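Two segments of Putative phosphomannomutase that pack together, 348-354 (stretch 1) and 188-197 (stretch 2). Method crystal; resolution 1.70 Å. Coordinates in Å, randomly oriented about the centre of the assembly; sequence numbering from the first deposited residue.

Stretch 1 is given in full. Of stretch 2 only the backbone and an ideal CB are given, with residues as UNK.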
# COMPACT_ATOMS: atom_id res chain seq x y z
N GLY A 348 -4.64 -3.27 -0.93
CA GLY A 348 -4.33 -4.46 -0.16
C GLY A 348 -5.44 -5.49 -0.13
O GLY A 348 -5.21 -6.67 0.14
N ILE A 349 -6.67 -5.03 -0.38
CA ILE A 349 -7.81 -5.93 -0.39
C ILE A 349 -7.76 -6.77 -1.66
O ILE A 349 -7.89 -8.00 -1.62
CB ILE A 349 -9.13 -5.13 -0.33
CG1 ILE A 349 -9.16 -4.27 0.95
CG2 ILE A 349 -10.32 -6.09 -0.37
CD1 ILE A 349 -8.97 -5.06 2.24
N LEU A 350 -7.54 -6.12 -2.80
CA LEU A 350 -7.45 -6.87 -4.05
C LEU A 350 -6.21 -7.76 -4.02
O LEU A 350 -6.23 -8.87 -4.55
CB LEU A 350 -7.39 -5.94 -5.27
CG LEU A 350 -7.29 -6.68 -6.60
CD1 LEU A 350 -8.43 -7.70 -6.71
CD2 LEU A 350 -7.35 -5.70 -7.76
N THR A 351 -5.13 -7.28 -3.40
CA THR A 351 -3.92 -8.09 -3.33
C THR A 351 -4.21 -9.37 -2.56
O THR A 351 -3.78 -10.45 -2.95
CB THR A 351 -2.76 -7.35 -2.62
OG1 THR A 351 -2.40 -6.19 -3.37
CG2 THR A 351 -1.54 -8.26 -2.54
N SER A 352 -4.93 -9.24 -1.45
CA SER A 352 -5.28 -10.40 -0.64
C SER A 352 -6.09 -11.39 -1.47
O SER A 352 -5.83 -12.59 -1.45
CB SER A 352 -6.08 -9.97 0.59
OG SER A 352 -5.30 -9.17 1.45
N LEU A 353 -7.08 -10.87 -2.19
CA LEU A 353 -7.93 -11.73 -3.00
C LEU A 353 -7.19 -12.40 -4.16
O LEU A 353 -7.49 -13.54 -4.51
CB LEU A 353 -9.14 -10.94 -3.51
CG LEU A 353 -10.08 -10.52 -2.37
CD1 LEU A 353 -11.14 -9.53 -2.85
CD2 LEU A 353 -10.74 -11.77 -1.79
N LEU A 354 -6.22 -11.70 -4.76
CA LEU A 354 -5.45 -12.30 -5.85
C LEU A 354 -4.53 -13.39 -5.30
O LEU A 354 -4.28 -14.40 -5.96
CB LEU A 354 -4.65 -11.24 -6.61
CG LEU A 354 -5.49 -10.31 -7.48
CD1 LEU A 354 -4.64 -9.14 -7.97
CD2 LEU A 354 -6.07 -11.08 -8.67
N UNK A 188 -8.57 -0.32 9.02
CA UNK A 188 -9.74 -0.19 8.15
C UNK A 188 -10.06 -1.32 7.18
O UNK A 188 -11.09 -1.28 6.51
CB UNK A 188 -9.57 1.09 7.33
N UNK A 189 -9.20 -2.32 7.09
CA UNK A 189 -9.49 -3.43 6.19
C UNK A 189 -10.46 -4.42 6.83
O UNK A 189 -10.92 -5.36 6.17
CB UNK A 189 -8.20 -4.14 5.79
N UNK A 190 -10.79 -4.22 8.10
CA UNK A 190 -11.69 -5.12 8.82
C UNK A 190 -13.02 -5.40 8.12
O UNK A 190 -13.73 -4.48 7.72
CB UNK A 190 -11.98 -4.54 10.20
N UNK A 191 -13.33 -6.69 7.97
CA UNK A 191 -14.57 -7.11 7.35
C UNK A 191 -14.68 -7.04 5.84
O UNK A 191 -15.67 -7.52 5.27
CB UNK A 191 -15.70 -6.27 7.94
N UNK A 192 -13.69 -6.47 5.17
CA UNK A 192 -13.76 -6.35 3.72
C UNK A 192 -13.56 -7.63 2.92
O UNK A 192 -14.14 -7.77 1.84
CB UNK A 192 -12.71 -5.33 3.27
N UNK A 193 -12.78 -8.56 3.43
CA UNK A 193 -12.58 -9.81 2.71
C UNK A 193 -13.79 -10.72 2.89
O UNK A 193 -14.26 -11.33 1.94
CB UNK A 193 -11.31 -10.51 3.19
N UNK A 194 -14.30 -10.80 4.12
CA UNK A 194 -15.49 -11.61 4.39
C UNK A 194 -16.64 -10.99 3.62
O UNK A 194 -17.45 -11.69 3.00
CB UNK A 194 -15.80 -11.69 5.89
N UNK A 195 -16.70 -9.66 3.67
CA UNK A 195 -17.75 -8.94 2.97
C UNK A 195 -17.78 -9.26 1.48
O UNK A 195 -18.83 -9.61 0.95
CB UNK A 195 -17.57 -7.43 3.17
N UNK A 196 -16.63 -9.14 0.82
CA UNK A 196 -16.55 -9.42 -0.61
C UNK A 196 -17.01 -10.83 -0.96
O UNK A 196 -17.76 -11.04 -1.92
CB UNK A 196 -15.12 -9.21 -1.10
N UNK A 197 -16.52 -11.81 -0.20
CA UNK A 197 -16.87 -13.20 -0.44
C UNK A 197 -18.36 -13.45 -0.26
O UNK A 197 -19.00 -14.11 -1.08
CB UNK A 197 -16.07 -14.11 0.49

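Stretch 1 is one helical segment. Toward stretch 2 it offers the side chains of Ile349, Ser352 and Leu353, a mostly apolar surface. The Ser352 hydroxyl is engaged within its own helix, where OG donates to Gly348 O at 2.8 Å.

Position 188 lies in a loop. Its ideal CB has nothing of stretch 1 within 5.5 Å, so stretch 1 sets no preference. The residue is Ala188.

Position 189 opens a type II turn that runs to position 192. Its phi/psi of -81/-6 is open to most residues. The ideal CB points toward stretch 1 and would sit 3.7 Å from Ile349 CD1, so a small residue fits easily, while a longer one would have to steer past that methyl. The residue is Gly189. With no side chain in between, its CA lies 4.3 Å from Ile349 CD1.

Position 190 points away from stretch 1, and its angles of -52/128 suit the second place of the turn. Many residues would serve. The residue is Ala190.

Position 191 has a positive phi, 77°, which favours glycine; asparagine would be a second candidate. Stretch 1 is out of reach. The residue is Gly191, at the N-cap of the helix that follows. Its carbonyl accepts a hydrogen bond from the backbone N of position 195.

Position 192 begins that helix. Its CB points toward stretch 1, and the ideal CB is 3.9 Å from Ile349 CD1. An apolar side chain of almost any size would suit, provided a large one turns aside. The residue is Phe192. Its CB packs at 4.0 Å from Ile349 CD1, while chi1 of -82° leads the ring away.

Position 193 is nearest in register: the CA of position 193 lies 6.9 Å from Ile349 CA. CA-to-CB points sideways, and the ideal CB is 5.2 Å from Leu353 CD2. There is room for a medium-sized apolar chain that bends inward; leucine, isoleucine or the unbranched methionine would be reasonable. The residue is Leu193, in the m, t rotamer. Its CD2 reaches Leu353 CG at 3.7 Å and Ile349 CG2 at 3.9 Å. Both Leu193 CD1 and Leu193 CD2 lie 3.9 Å from Ser352 CB.

Position 194 is out of reach of stretch 1, so polar or charged residues are as acceptable as any. The residue is Lys194, with an extended chain.

Position 195 also lies beyond stretch 1. Its own backbone is more demanding: an ideal CB would clash with the carbonyl O of Gly191, at 2.8 Å. Glycine is therefore favoured, and the residue is Gly195.

Position 196 points toward stretch 1, with the ideal CB 4.4 Å from Leu353 CD1. A large apolar or aromatic residue could cover this methyl. The residue is Phe196. Leu353 CD1 sits over one ring face, 3.9 Å from the centroid of the Phe196 ring, a CH-pi contact.

Position 197 points sideways, with nothing of stretch 1 near its ideal CB. Many residues would do. The residue is Leu197, whose end bends nearer but stays peripheral.

Stretch 2, residues 188-197: AGAGFLKGFL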
# COMPACT_ATOMS: atom_id res chain seq x y z
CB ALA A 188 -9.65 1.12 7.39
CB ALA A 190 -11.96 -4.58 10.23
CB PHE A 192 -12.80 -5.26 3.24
CG PHE A 192 -13.37 -3.88 3.35
CD1 PHE A 192 -13.47 -3.25 4.59
CD2 PHE A 192 -13.92 -3.25 2.23
CE1 PHE A 192 -14.11 -2.02 4.71
CE2 PHE A 192 -14.56 -2.02 2.35
CZ PHE A 192 -14.65 -1.40 3.59
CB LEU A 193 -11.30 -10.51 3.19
CG LEU A 193 -10.02 -9.76 2.79
CD1 LEU A 193 -8.81 -10.49 3.34
CD2 LEU A 193 -9.93 -9.66 1.27
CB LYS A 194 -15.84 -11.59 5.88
CG LYS A 194 -14.84 -12.28 6.79
CD LYS A 194 -15.32 -12.23 8.23
CE LYS A 194 -14.35 -12.91 9.17
NZ LYS A 194 -14.83 -12.83 10.58
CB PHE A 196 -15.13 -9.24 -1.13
CG PHE A 196 -14.93 -9.78 -2.52
CD1 PHE A 196 -15.37 -9.06 -3.63
CD2 PHE A 196 -14.38 -11.04 -2.72
CE1 PHE A 196 -15.26 -9.59 -4.92
CE2 PHE A 196 -14.26 -11.59 -4.00
CZ PHE A 196 -14.70 -10.86 -5.10
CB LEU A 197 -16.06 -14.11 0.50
CG LEU A 197 -14.55 -14.11 0.25
CD1 LEU A 197 -13.84 -14.85 1.38
CD2 LEU A 197 -14.25 -14.76 -1.10
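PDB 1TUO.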